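Local atomic coordinates of Vlm2 (Streptomyces tsusimaensis, PDB entry 6ECC), a protein that probably cleaves or transfers phosphopantetheine-bound thioesters as the thioesterase domain of a multidomain peptide synthetase, an alpha/beta-hydrolase relative. Residues A[29-34]-A[65-70]; A[45-50]-A[110-115]; A[50-55]-A[198-203]; A[60-65]-A[285-290]. All coordinates share one frame; numbering follows the deposited sequence.

Contact 1 pairs two strands; contacts 2, 3 and 4 each set a loop against a helix or the turn beside it. Contact 1 is largely buried and built on backbone pairing at one sheet border. Contact 2 lies nearest the middle of the chain and has no direct hydrogen bond, only close packing and a bridging water. Contact 3, sharing Thr50 with contact 2, is wholly apolar and touches contact 1 where Val29 meets Phe203. Contact 4 shares Gly65 with contact 1 but relies on a carboxylate, with two exposed residues at its margin. Contacts 2 and 4 do not touch, their centres being about 20 Å apart.

Contact 1: residues A[29-34]-A[65-70]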
loop_
_atom_site.group_PDB
_atom_site.type_symbol
_atom_site.label_atom_id
_atom_site.label_comp_id
_atom_site.label_asym_id
_atom_site.label_seq_id
_atom_site.Cartn_x
_atom_site.Cartn_y
_atom_site.Cartn_z
ATOM N N VAL A 29 -9.803 -5.461 -4.970
ATOM C CA VAL A 29 -9.286 -6.519 -5.853
ATOM C C VAL A 29 -8.594 -7.582 -4.996
ATOM O O VAL A 29 -7.713 -7.271 -4.199
ATOM C CB VAL A 29 -8.281 -5.922 -6.872
ATOM C CG1 VAL A 29 -7.633 -7.100 -7.715
ATOM C CG2 VAL A 29 -9.029 -4.984 -7.844
ATOM N N ARG A 30 -8.934 -8.847 -5.179
ATOM C CA ARG A 30 -8.275 -9.899 -4.394
ATOM C C ARG A 30 -6.911 -10.189 -4.993
ATOM O O ARG A 30 -6.797 -10.389 -6.200
ATOM C CB ARG A 30 -9.133 -11.161 -4.402
ATOM C CG ARG A 30 -8.534 -12.330 -3.609
ATOM C CD ARG A 30 -8.448 -12.018 -2.081
ATOM N NE ARG A 30 -8.074 -13.212 -1.346
ATOM C CZ ARG A 30 -8.953 -14.037 -0.786
ATOM N NH1 ARG A 30 -10.262 -13.773 -0.845
ATOM N NH2 ARG A 30 -8.512 -15.112 -0.148
ATOM N N LEU A 31 -5.870 -10.226 -4.169
ATOM C CA LEU A 31 -4.504 -10.384 -4.710
ATOM C C LEU A 31 -3.904 -11.751 -4.532
ATOM O O LEU A 31 -2.841 -12.026 -5.120
ATOM C CB LEU A 31 -3.519 -9.418 -4.069
ATOM C CG LEU A 31 -3.852 -7.961 -4.301
ATOM C CD1 LEU A 31 -2.889 -7.021 -3.609
ATOM C CD2 LEU A 31 -3.943 -7.670 -5.787
ATOM N N ASN A 32 -4.495 -12.595 -3.741
ATOM C CA ASN A 32 -3.936 -13.899 -3.504
ATOM C C ASN A 32 -4.998 -14.982 -3.594
ATOM O O ASN A 32 -6.188 -14.676 -3.564
ATOM C CB ASN A 32 -3.236 -13.986 -2.116
ATOM C CG ASN A 32 -4.247 -13.920 -0.903
ATOM O OD1 ASN A 32 -5.331 -13.297 -0.972
ATOM N ND2 ASN A 32 -3.855 -14.529 0.216
ATOM N N PRO A 33 -4.620 -16.270 -3.658
ATOM C CA PRO A 33 -5.626 -17.345 -3.762
ATOM C C PRO A 33 -6.473 -17.473 -2.512
ATOM O O PRO A 33 -6.006 -17.250 -1.389
ATOM C CB PRO A 33 -4.776 -18.605 -3.949
ATOM C CG PRO A 33 -3.361 -18.123 -4.209
ATOM C CD PRO A 33 -3.240 -16.783 -3.594
ATOM N N ARG A 34 -7.727 -17.872 -2.712
ATOM C CA ARG A 34 -8.676 -18.010 -1.610
ATOM C C ARG A 34 -8.301 -19.182 -0.681
ATOM O O ARG A 34 -7.572 -20.113 -1.056
ATOM C CB ARG A 34 -10.099 -18.178 -2.167
ATOM N N GLY A 65 -4.480 -14.540 5.549
ATOM C CA GLY A 65 -5.658 -15.074 4.884
ATOM C C GLY A 65 -5.898 -14.322 3.581
ATOM O O GLY A 65 -5.329 -14.632 2.542
ATOM N N GLU A 66 -6.792 -13.356 3.632
ATOM C CA GLU A 66 -7.271 -12.648 2.445
ATOM C C GLU A 66 -6.408 -11.414 2.242
ATOM O O GLU A 66 -6.331 -10.566 3.149
ATOM C CB GLU A 66 -8.711 -12.216 2.670
ATOM C CG GLU A 66 -9.703 -13.390 2.808
ATOM C CD GLU A 66 -11.158 -12.909 2.855
ATOM O OE1 GLU A 66 -12.039 -13.777 2.900
ATOM O OE2 GLU A 66 -11.416 -11.669 2.879
ATOM N N ILE A 67 -5.818 -11.273 1.049
ATOM C CA ILE A 67 -5.013 -10.089 0.728
ATOM C C ILE A 67 -5.745 -9.376 -0.384
ATOM O O ILE A 67 -5.957 -9.961 -1.449
ATOM C CB ILE A 67 -3.601 -10.463 0.249
ATOM C CG1 ILE A 67 -2.822 -11.342 1.244
ATOM C CG2 ILE A 67 -2.828 -9.191 -0.015
ATOM C CD1 ILE A 67 -2.469 -10.618 2.468
ATOM N N HIS A 68 -6.094 -8.135 -0.156
ATOM C CA HIS A 68 -6.725 -7.317 -1.154
ATOM C C HIS A 68 -5.895 -6.078 -1.438
ATOM O O HIS A 68 -5.046 -5.684 -0.664
ATOM C CB HIS A 68 -8.087 -6.821 -0.685
ATOM C CG HIS A 68 -9.118 -7.886 -0.471
ATOM N ND1 HIS A 68 -9.357 -8.480 0.754
ATOM C CD2 HIS A 68 -10.043 -8.396 -1.324
ATOM C CE1 HIS A 68 -10.367 -9.328 0.637
ATOM N NE2 HIS A 68 -10.797 -9.303 -0.614
ATOM N N GLY A 69 -6.150 -5.473 -2.594
ATOM C CA GLY A 69 -5.652 -4.125 -2.877
ATOM C C GLY A 69 -6.832 -3.292 -3.333
ATOM O O GLY A 69 -7.806 -3.827 -3.840
ATOM N N VAL A 70 -6.742 -1.976 -3.127
ATOM C CA VAL A 70 -7.731 -1.056 -3.645
ATOM C C VAL A 70 -7.189 -0.468 -4.937
ATOM O O VAL A 70 -6.056 0.048 -4.991
ATOM C CB VAL A 70 -8.072 0.057 -2.636
ATOM C CG1 VAL A 70 -9.097 0.985 -3.279
ATOM C CG2 VAL A 70 -8.607 -0.557 -1.441
HETATM O O HOH W 1 -5.711 -17.241 1.219
#
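Gly65 meets Asn32 just beyond the end of the strand pairing: its carbonyl O accepts from Asn32 ND2 at 2.8 Å, with the oxygen lying in the amide plane, and a water joins the same Gly65 O to Pro33 O. Glu66 follows, laying its CG over one face of the Arg30 guanidinium. Its OE1 is 4.1 Å from Arg30 NH1 and well out of the guanidinium plane, so no N-H points at the carboxylate and the attraction between the charges is undirected. At Ile67 both backbone polar atoms are used, O accepting from Leu31 N at 2.7 Å and N donating to Asn32 OD1 at 2.9 Å from above the amide plane. Arg30 NE grips Asn32 OD1 from the opposite face at 2.8 Å. Replacement of Asn32 by an alanine would probably leave Ile67 N and Arg30 NE without their shared acceptor and the guanidinium freer to swing. His68 offers a ring face to Arg30 CD, a CH-pi contact of 4.1 Å to the ring centroid; CG anti to the backbone N (chi1 180°) and a bend at chi2 carry Arg30 past that ring toward Glu66. Gly69 closes the ladder through two bonds to Val29, one of them Val29 N to Gly69 O at 2.8 Å, and Leu31 CD1 packs beside its N. Strand 27-30 thus pairs antiparallel with 67-71 at the border of an otherwise parallel sheet, as expected of the alpha/beta-hydrolase fold.

Contact 2: residues A[45-50]-A[110-115]; sequences PPAGGT and HSLGGH
Pro46 is pressed against Gly113, their CA atoms 4.0 Å apart, and this is the tight half of the contact. Pro46 CA comes within 3.5 Å of Gly113 N, and Pro45 O approaches Gly113 CA at 3.4 Å. A side chain on Gly113 would collide with His110 O and crowd Pro45, which explains the glycine. The other half is looser: Ala47 CB and Leu112 CD2 stand 4.2 Å apart, and a water bridges the two backbones, accepting from Ala47 N at 3.0 Å and from Leu112 N at 3.2 Å. Leu112 reaches Ala47 because its CG is anti to the backbone N (chi1 175°). Two backbone N-H groups converging on one water, one of them directly after Ser111, are consistent with an oxyanion hole. Ser111 itself has strained backbone angles (phi 53°), as at a nucleophile elbow, and its OG is hydrogen-bonded to His273 NE2, in line with a probable Ser-His-Asp triad. A type II turn from Pro46 to Gly49 shapes the facing loop. The pair sits where strand 105-110 turns into helix 112-126, with helix 206-220 touching Ala47 and Leu112 and helix 86-97 packed on Pro45.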
loop_
_atom_site.group_PDB
_atom_site.type_symbol
_atom_site.label_atom_id
_atom_site.label_comp_id
_atom_site.label_asym_id
_atom_site.label_seq_id
_atom_site.Cartn_x
_atom_site.Cartn_y
_atom_site.Cartn_z
ATOM N N PRO A 45 -3.074 1.827 -3.015
ATOM C CA PRO A 45 -2.197 1.897 -4.160
ATOM C C PRO A 45 -1.246 3.086 -4.099
ATOM O O PRO A 45 -1.610 4.182 -3.639
ATOM C CB PRO A 45 -3.169 2.049 -5.361
ATOM C CG PRO A 45 -4.367 2.779 -4.797
ATOM C CD PRO A 45 -4.450 2.206 -3.340
ATOM N N PRO A 46 -0.050 2.928 -4.660
ATOM C CA PRO A 46 0.859 4.075 -4.813
ATOM C C PRO A 46 0.441 4.947 -5.988
ATOM O O PRO A 46 -0.616 4.708 -6.619
ATOM C CB PRO A 46 2.190 3.403 -5.083
ATOM C CG PRO A 46 1.839 2.154 -5.823
ATOM C CD PRO A 46 0.493 1.718 -5.293
ATOM N N ALA A 47 1.290 5.893 -6.325
ATOM C CA ALA A 47 0.951 6.843 -7.415
ATOM C C ALA A 47 0.616 6.043 -8.658
ATOM O O ALA A 47 1.330 5.103 -9.057
ATOM C CB ALA A 47 2.105 7.792 -7.674
ATOM N N GLY A 48 -0.496 6.376 -9.273
ATOM C CA GLY A 48 -0.994 5.684 -10.448
ATOM C C GLY A 48 -2.182 4.803 -10.143
ATOM O O GLY A 48 -2.933 4.415 -11.063
ATOM N N GLY A 49 -2.379 4.450 -8.860
ATOM C CA GLY A 49 -3.667 3.889 -8.491
ATOM C C GLY A 49 -3.846 2.388 -8.683
ATOM O O GLY A 49 -4.947 1.881 -8.434
ATOM N N THR A 50 -2.817 1.671 -9.113
ATOM C CA THR A 50 -2.903 0.246 -9.365
ATOM C C THR A 50 -2.348 -0.555 -8.173
ATOM O O THR A 50 -1.506 -0.093 -7.426
ATOM C CB THR A 50 -2.126 -0.133 -10.661
ATOM O OG1 THR A 50 -2.311 -1.523 -10.915
ATOM C CG2 THR A 50 -0.668 -0.054 -10.454
ATOM N N HIS A 110 2.943 0.895 0.168
ATOM C CA HIS A 110 4.294 1.283 -0.214
ATOM C C HIS A 110 4.254 2.658 -0.879
ATOM O O HIS A 110 3.295 2.982 -1.546
ATOM C CB HIS A 110 4.797 0.241 -1.200
ATOM C CG HIS A 110 6.194 0.449 -1.670
ATOM N ND1 HIS A 110 6.485 1.089 -2.861
ATOM C CD2 HIS A 110 7.368 -0.035 -1.196
ATOM C CE1 HIS A 110 7.810 1.097 -3.024
ATOM N NE2 HIS A 110 8.365 0.391 -2.055
ATOM N N SER A 111 5.275 3.467 -0.679
ATOM C CA SER A 111 5.386 4.823 -1.287
ATOM C C SER A 111 4.128 5.623 -0.966
ATOM O O SER A 111 3.674 5.645 0.194
ATOM C CB SER A 111 5.722 4.813 -2.828
ATOM O OG SER A 111 6.813 4.014 -3.016
ATOM N N LEU A 112 3.515 6.296 -1.955
ATOM C CA LEU A 112 2.330 7.105 -1.651
ATOM C C LEU A 112 1.222 6.213 -1.083
ATOM O O LEU A 112 0.375 6.702 -0.313
ATOM C CB LEU A 112 1.848 7.831 -2.931
ATOM C CG LEU A 112 0.563 8.590 -2.750
ATOM C CD1 LEU A 112 0.701 9.813 -1.870
ATOM C CD2 LEU A 112 0.086 9.039 -4.224
ATOM N N GLY A 113 1.251 4.927 -1.403
ATOM C CA GLY A 113 0.256 4.031 -0.841
ATOM C C GLY A 113 0.358 3.912 0.677
ATOM O O GLY A 113 -0.646 3.658 1.339
ATOM N N GLY A 114 1.558 4.117 1.243
ATOM C CA GLY A 114 1.693 4.138 2.697
ATOM C C GLY A 114 0.998 5.321 3.318
ATOM O O GLY A 114 0.312 5.193 4.354
ATOM N N HIS A 115 1.116 6.490 2.680
ATOM C CA HIS A 115 0.403 7.668 3.187
ATOM C C HIS A 115 -1.104 7.507 3.054
ATOM O O HIS A 115 -1.874 7.919 3.938
ATOM C CB HIS A 115 0.878 8.937 2.483
ATOM C CG HIS A 115 2.291 9.227 2.751
ATOM N ND1 HIS A 115 3.266 8.448 2.195
ATOM C CD2 HIS A 115 2.911 10.063 3.635
ATOM C CE1 HIS A 115 4.443 8.810 2.681
ATOM N NE2 HIS A 115 4.245 9.739 3.602
HETATM O O HOH W 2 3.936 6.521 -5.105
#

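Contact 3: residues A[50-55]-A[198-203]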
loop_
_atom_site.group_PDB
_atom_site.type_symbol
_atom_site.label_atom_id
_atom_site.label_comp_id
_atom_site.label_asym_id
_atom_site.label_seq_id
_atom_site.Cartn_x
_atom_site.Cartn_y
_atom_site.Cartn_z
ATOM N N THR A 50 -2.817 1.671 -9.113
ATOM C CA THR A 50 -2.903 0.246 -9.365
ATOM C C THR A 50 -2.348 -0.555 -8.173
ATOM O O THR A 50 -1.506 -0.093 -7.426
ATOM C CB THR A 50 -2.126 -0.133 -10.661
ATOM O OG1 THR A 50 -2.311 -1.523 -10.915
ATOM C CG2 THR A 50 -0.668 -0.054 -10.454
ATOM N N VAL A 51 -2.798 -1.795 -8.101
ATOM C CA VAL A 51 -2.348 -2.765 -7.088
ATOM C C VAL A 51 -1.263 -3.703 -7.640
ATOM O O VAL A 51 -0.796 -4.590 -6.920
ATOM C CB VAL A 51 -3.541 -3.650 -6.632
ATOM C CG1 VAL A 51 -4.718 -2.888 -6.285
ATOM C CG2 VAL A 51 -3.895 -4.575 -7.746
ATOM N N LEU A 52 -0.848 -3.513 -8.895
ATOM C CA LEU A 52 0.047 -4.478 -9.556
ATOM C C LEU A 52 1.334 -4.701 -8.798
ATOM O O LEU A 52 1.905 -5.812 -8.847
ATOM C CB LEU A 52 0.440 -3.971 -10.955
ATOM C CG LEU A 52 -0.692 -3.891 -11.935
ATOM C CD1 LEU A 52 -0.148 -3.301 -13.231
ATOM C CD2 LEU A 52 -1.341 -5.267 -12.109
ATOM N N GLY A 53 1.860 -3.642 -8.223
ATOM C CA GLY A 53 3.071 -3.607 -7.445
ATOM C C GLY A 53 3.076 -4.563 -6.255
ATOM O O GLY A 53 4.157 -4.845 -5.713
ATOM N N TYR A 54 1.895 -5.012 -5.798
ATOM C CA TYR A 54 1.801 -5.853 -4.598
ATOM C C TYR A 54 1.622 -7.327 -4.930
ATOM O O TYR A 54 1.539 -8.156 -4.024
ATOM C CB TYR A 54 0.657 -5.385 -3.727
ATOM C CG TYR A 54 0.764 -3.962 -3.228
ATOM C CD1 TYR A 54 1.730 -3.566 -2.312
ATOM C CD2 TYR A 54 -0.127 -2.970 -3.684
ATOM C CE1 TYR A 54 1.811 -2.276 -1.835
ATOM C CE2 TYR A 54 -0.061 -1.676 -3.202
ATOM C CZ TYR A 54 0.885 -1.328 -2.292
ATOM O OH TYR A 54 0.952 -0.075 -1.809
ATOM N N ILE A 55 1.507 -7.683 -6.203
ATOM C CA ILE A 55 1.115 -9.040 -6.543
ATOM C C ILE A 55 2.194 -10.037 -6.127
ATOM O O ILE A 55 1.888 -11.107 -5.584
ATOM C CB ILE A 55 0.815 -9.133 -8.045
ATOM C CG1 ILE A 55 -0.545 -8.463 -8.306
ATOM C CG2 ILE A 55 0.794 -10.615 -8.509
ATOM C CD1 ILE A 55 -0.770 -8.262 -9.738
ATOM N N PRO A 198 -0.332 -14.240 -15.516
ATOM C CA PRO A 198 -1.773 -14.031 -15.753
ATOM C C PRO A 198 -2.441 -13.243 -14.646
ATOM O O PRO A 198 -3.512 -12.647 -14.866
ATOM C CB PRO A 198 -2.332 -15.456 -15.856
ATOM C CG PRO A 198 -1.292 -16.335 -15.211
ATOM C CD PRO A 198 0.023 -15.670 -15.450
ATOM N N ARG A 199 -1.827 -13.206 -13.461
ATOM C CA ARG A 199 -2.347 -12.379 -12.386
ATOM C C ARG A 199 -2.194 -10.897 -12.731
ATOM O O ARG A 199 -3.127 -10.104 -12.519
ATOM C CB ARG A 199 -1.634 -12.759 -11.089
ATOM C CG ARG A 199 -2.379 -12.368 -9.841
ATOM C CD ARG A 199 -2.538 -13.535 -8.867
ATOM N NE ARG A 199 -3.792 -13.363 -8.131
ATOM C CZ ARG A 199 -4.426 -14.324 -7.463
ATOM N NH1 ARG A 199 -3.930 -15.559 -7.408
ATOM N NH2 ARG A 199 -5.570 -14.043 -6.853
ATOM N N VAL A 200 -1.046 -10.521 -13.325
ATOM C CA VAL A 200 -0.863 -9.175 -13.884
ATOM C C VAL A 200 -1.693 -9.000 -15.155
ATOM O O VAL A 200 -2.289 -7.940 -15.388
ATOM C CB VAL A 200 0.630 -8.884 -14.170
ATOM C CG1 VAL A 200 0.772 -7.587 -14.939
ATOM C CG2 VAL A 200 1.503 -8.817 -12.884
ATOM N N SER A 201 -1.734 -10.021 -16.012
ATOM C CA SER A 201 -2.525 -9.918 -17.240
ATOM C C SER A 201 -4.003 -9.672 -16.938
ATOM O O SER A 201 -4.705 -9.019 -17.726
ATOM C CB SER A 201 -2.360 -11.191 -18.081
ATOM O OG SER A 201 -3.021 -11.053 -19.315
ATOM N N ALA A 202 -4.482 -10.176 -15.796
ATOM C CA ALA A 202 -5.869 -9.980 -15.388
ATOM C C ALA A 202 -6.254 -8.492 -15.346
ATOM O O ALA A 202 -7.394 -8.138 -15.670
ATOM C CB ALA A 202 -6.081 -10.664 -14.034
ATOM N N PHE A 203 -5.332 -7.601 -14.954
ATOM C CA PHE A 203 -5.561 -6.157 -15.100
ATOM C C PHE A 203 -5.114 -5.632 -16.477
ATOM O O PHE A 203 -5.915 -5.085 -17.240
ATOM C CB PHE A 203 -4.809 -5.357 -14.021
ATOM C CG PHE A 203 -4.915 -5.912 -12.621
ATOM C CD1 PHE A 203 -4.153 -7.011 -12.232
ATOM C CD2 PHE A 203 -5.726 -5.283 -11.667
ATOM C CE1 PHE A 203 -4.226 -7.518 -10.941
ATOM C CE2 PHE A 203 -5.807 -5.777 -10.381
ATOM C CZ PHE A 203 -5.046 -6.910 -10.012
#
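The ring of Phe203 is met by three aliphatic side chains of segment 50-55. Leu52 CD2 is closest, 3.3 Å from Phe203 CD1, a tight approach in which the two side chains slide past each other in opposite directions. Val51 comes across at about a right angle and brings its CG2 to 3.5 Å from Phe203 CZ. Ile55 CD1 approaches Phe203 CE1 at 3.7 Å, and the same methyl lies 3.9 Å from Val200 CG2. The other branch of Ile55, CG2, rests on the aliphatic part of Arg199, 3.9 Å from its CG. Torsions set the nearest groups: in Val51, CG1 stands anti to the carbonyl carbon (chi1 -49°), which leaves CG2 between the backbone N and that carbon, turned to the ring. An alanine in place of Phe203 would probably open a gap between Val51, Leu52 and Ile55 and leave their methyls without the surface they converge on.

Farther out, an ST turn fixes the loop, Thr50 OG1 accepting from Leu52 N at 3.2 Å, while Tyr208 OH holds the same hydroxyl and Tyr208 also packs on Phe203. Tyr54 stacks on Phe43 and bonds Ala44 O through its OH. On the far side, Asp197 OD1 accepts weak bonds from Arg199 N and Val200 N at the start of helix 198-201. In sequence this helix lies between strands 133-137 and 237-241, the region that forms a lid in related thioesterases, and probably belongs to it here. No hydrogen bond crosses the contact, so its cohesion rests on apolar fit rather than on directed bonds.

Contact 4: residues A[60-65]-A[285-290]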
loop_
_atom_site.group_PDB
_atom_site.type_symbol
_atom_site.label_atom_id
_atom_site.label_comp_id
_atom_site.label_asym_id
_atom_site.label_seq_id
_atom_site.Cartn_x
_atom_site.Cartn_y
_atom_site.Cartn_z
ATOM N N HIS A 60 3.870 -14.408 -2.218
ATOM C CA HIS A 60 4.860 -15.041 -1.331
ATOM C C HIS A 60 4.441 -15.093 0.121
ATOM O O HIS A 60 5.062 -15.808 0.899
ATOM C CB HIS A 60 6.173 -14.257 -1.416
ATOM C CG HIS A 60 6.937 -14.520 -2.679
ATOM N ND1 HIS A 60 6.666 -13.879 -3.865
ATOM C CD2 HIS A 60 7.939 -15.400 -2.953
ATOM C CE1 HIS A 60 7.516 -14.292 -4.800
ATOM N NE2 HIS A 60 8.296 -15.212 -4.267
ATOM N N LEU A 61 3.429 -14.335 0.529
ATOM C CA LEU A 61 2.987 -14.366 1.919
ATOM C C LEU A 61 2.381 -15.712 2.227
ATOM O O LEU A 61 1.603 -16.255 1.444
ATOM C CB LEU A 61 1.952 -13.265 2.161
ATOM C CG LEU A 61 2.543 -11.890 2.137
ATOM C CD1 LEU A 61 1.396 -10.847 2.204
ATOM C CD2 LEU A 61 3.481 -11.606 3.284
ATOM N N LYS A 62 2.735 -16.251 3.380
ATOM C CA LYS A 62 2.190 -17.515 3.848
ATOM C C LYS A 62 1.415 -17.397 5.133
ATOM O O LYS A 62 0.633 -18.291 5.439
ATOM C CB LYS A 62 3.330 -18.554 4.027
ATOM C CG LYS A 62 4.005 -18.815 2.694
ATOM C CD LYS A 62 5.077 -19.998 2.722
ATOM C CE LYS A 62 6.309 -19.741 3.673
ATOM N NZ LYS A 62 7.436 -18.770 3.269
ATOM N N GLY A 63 1.531 -16.280 5.835
ATOM C CA GLY A 63 0.926 -16.197 7.142
ATOM C C GLY A 63 -0.347 -15.366 7.177
ATOM O O GLY A 63 -0.784 -15.017 8.289
ATOM N N PHE A 64 -0.953 -15.089 6.006
ATOM C CA PHE A 64 -2.120 -14.226 5.903
ATOM C C PHE A 64 -3.256 -14.952 5.216
ATOM O O PHE A 64 -3.037 -15.904 4.445
ATOM C CB PHE A 64 -1.757 -12.955 5.165
ATOM C CG PHE A 64 -0.807 -12.115 5.930
ATOM C CD1 PHE A 64 0.534 -12.371 5.915
ATOM C CD2 PHE A 64 -1.273 -11.074 6.732
ATOM C CE1 PHE A 64 1.459 -11.614 6.657
ATOM C CE2 PHE A 64 -0.343 -10.293 7.486
ATOM C CZ PHE A 64 1.009 -10.560 7.438
ATOM N N GLY A 65 -4.480 -14.540 5.549
ATOM C CA GLY A 65 -5.658 -15.074 4.884
ATOM C C GLY A 65 -5.898 -14.322 3.581
ATOM O O GLY A 65 -5.329 -14.632 2.542
ATOM N N VAL A 285 11.082 -10.180 2.237
ATOM C CA VAL A 285 10.117 -9.214 2.761
ATOM C C VAL A 285 8.872 -9.935 3.237
ATOM O O VAL A 285 8.357 -9.693 4.343
ATOM C CB VAL A 285 9.780 -8.140 1.698
ATOM C CG1 VAL A 285 8.664 -7.226 2.235
ATOM C CG2 VAL A 285 11.051 -7.295 1.373
ATOM N N ALA A 286 8.367 -10.826 2.413
ATOM C CA ALA A 286 7.200 -11.608 2.794
ATOM C C ALA A 286 7.444 -12.420 4.042
ATOM O O ALA A 286 6.574 -12.478 4.916
ATOM C CB ALA A 286 6.735 -12.503 1.640
ATOM N N GLN A 287 8.594 -13.100 4.135
ATOM C CA GLN A 287 8.859 -13.899 5.324
ATOM C C GLN A 287 8.869 -13.038 6.586
ATOM O O GLN A 287 8.408 -13.474 7.652
ATOM C CB GLN A 287 10.217 -14.605 5.174
ATOM C CG GLN A 287 10.236 -15.956 5.722
ATOM C CD GLN A 287 11.354 -16.774 5.114
ATOM O OE1 GLN A 287 12.507 -16.323 5.051
ATOM N NE2 GLN A 287 11.012 -17.964 4.626
ATOM N N LEU A 288 9.343 -11.808 6.467
ATOM C CA LEU A 288 9.404 -10.897 7.614
ATOM C C LEU A 288 8.028 -10.321 7.948
ATOM O O LEU A 288 7.712 -10.128 9.133
ATOM C CB LEU A 288 10.390 -9.783 7.372
ATOM C CG LEU A 288 11.821 -10.306 7.474
ATOM C CD1 LEU A 288 12.853 -9.393 6.842
ATOM C CD2 LEU A 288 12.203 -10.470 8.927
ATOM N N LEU A 289 7.202 -10.019 6.947
ATOM C CA LEU A 289 5.794 -9.667 7.261
ATOM C C LEU A 289 5.102 -10.822 7.966
ATOM O O LEU A 289 4.308 -10.629 8.899
ATOM C CB LEU A 289 5.003 -9.325 5.991
ATOM C CG LEU A 289 4.823 -7.830 5.718
ATOM C CD1 LEU A 289 6.205 -7.238 5.342
ATOM C CD2 LEU A 289 3.874 -7.647 4.526
ATOM N N ASP A 290 5.322 -12.040 7.461
ATOM C CA ASP A 290 4.713 -13.204 8.080
ATOM C C ASP A 290 5.147 -13.301 9.531
ATOM O O ASP A 290 4.332 -13.524 10.446
ATOM C CB ASP A 290 5.110 -14.509 7.340
ATOM C CG ASP A 290 4.382 -14.747 6.070
ATOM O OD1 ASP A 290 3.325 -14.191 5.810
ATOM O OD2 ASP A 290 4.892 -15.582 5.245
HETATM O O HOH W 3 6.596 -15.848 3.232
#
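Asp290 reaches from helix 281-293 to the backbone of Lys62 and Gly63. Its CB only spans the distance; CG, placed anti to the carbonyl carbon (chi1 -78°), carries the carboxylate onto the loop. There Asp290 OD1 takes a weak hydrogen bond from Gly63 N at 2.8 Å, bent to 145°, and a second weak one from Lys62 N. Asp290 OD1 also lies at the edge of the Phe64 ring, 3.3 Å from Phe64 CE1, and near Leu61 CD2. The other oxygen, Asp290 OD2, uses its syn lone pair to accept from Lys62 N at 2.9 Å, a straighter bond of 157°. A water gives Asp290 OD2 a further bond at 2.7 Å, also donating to His60 O and accepting from Lys62 NZ. Lys62 NZ stays 4.5 Å from Asp290 OD2, beyond a salt bridge, so the water mediates between the charges.

On the apolar side, Leu61 CD2 sits 3.8 Å from Ala286 CB and packs on Leu289 CB as well, while His60 CB meets Ala286 CB. The loop 60-65 links helix 55-60 to strand 67-71, and this contact ties that link to the domain's last modelled helix. Taken together, backbone N-H groups, a water and a nearby lysine would probably favour the ionised carboxylate, whose charge is met by several N-H groups and a water and not by a direct ion pair.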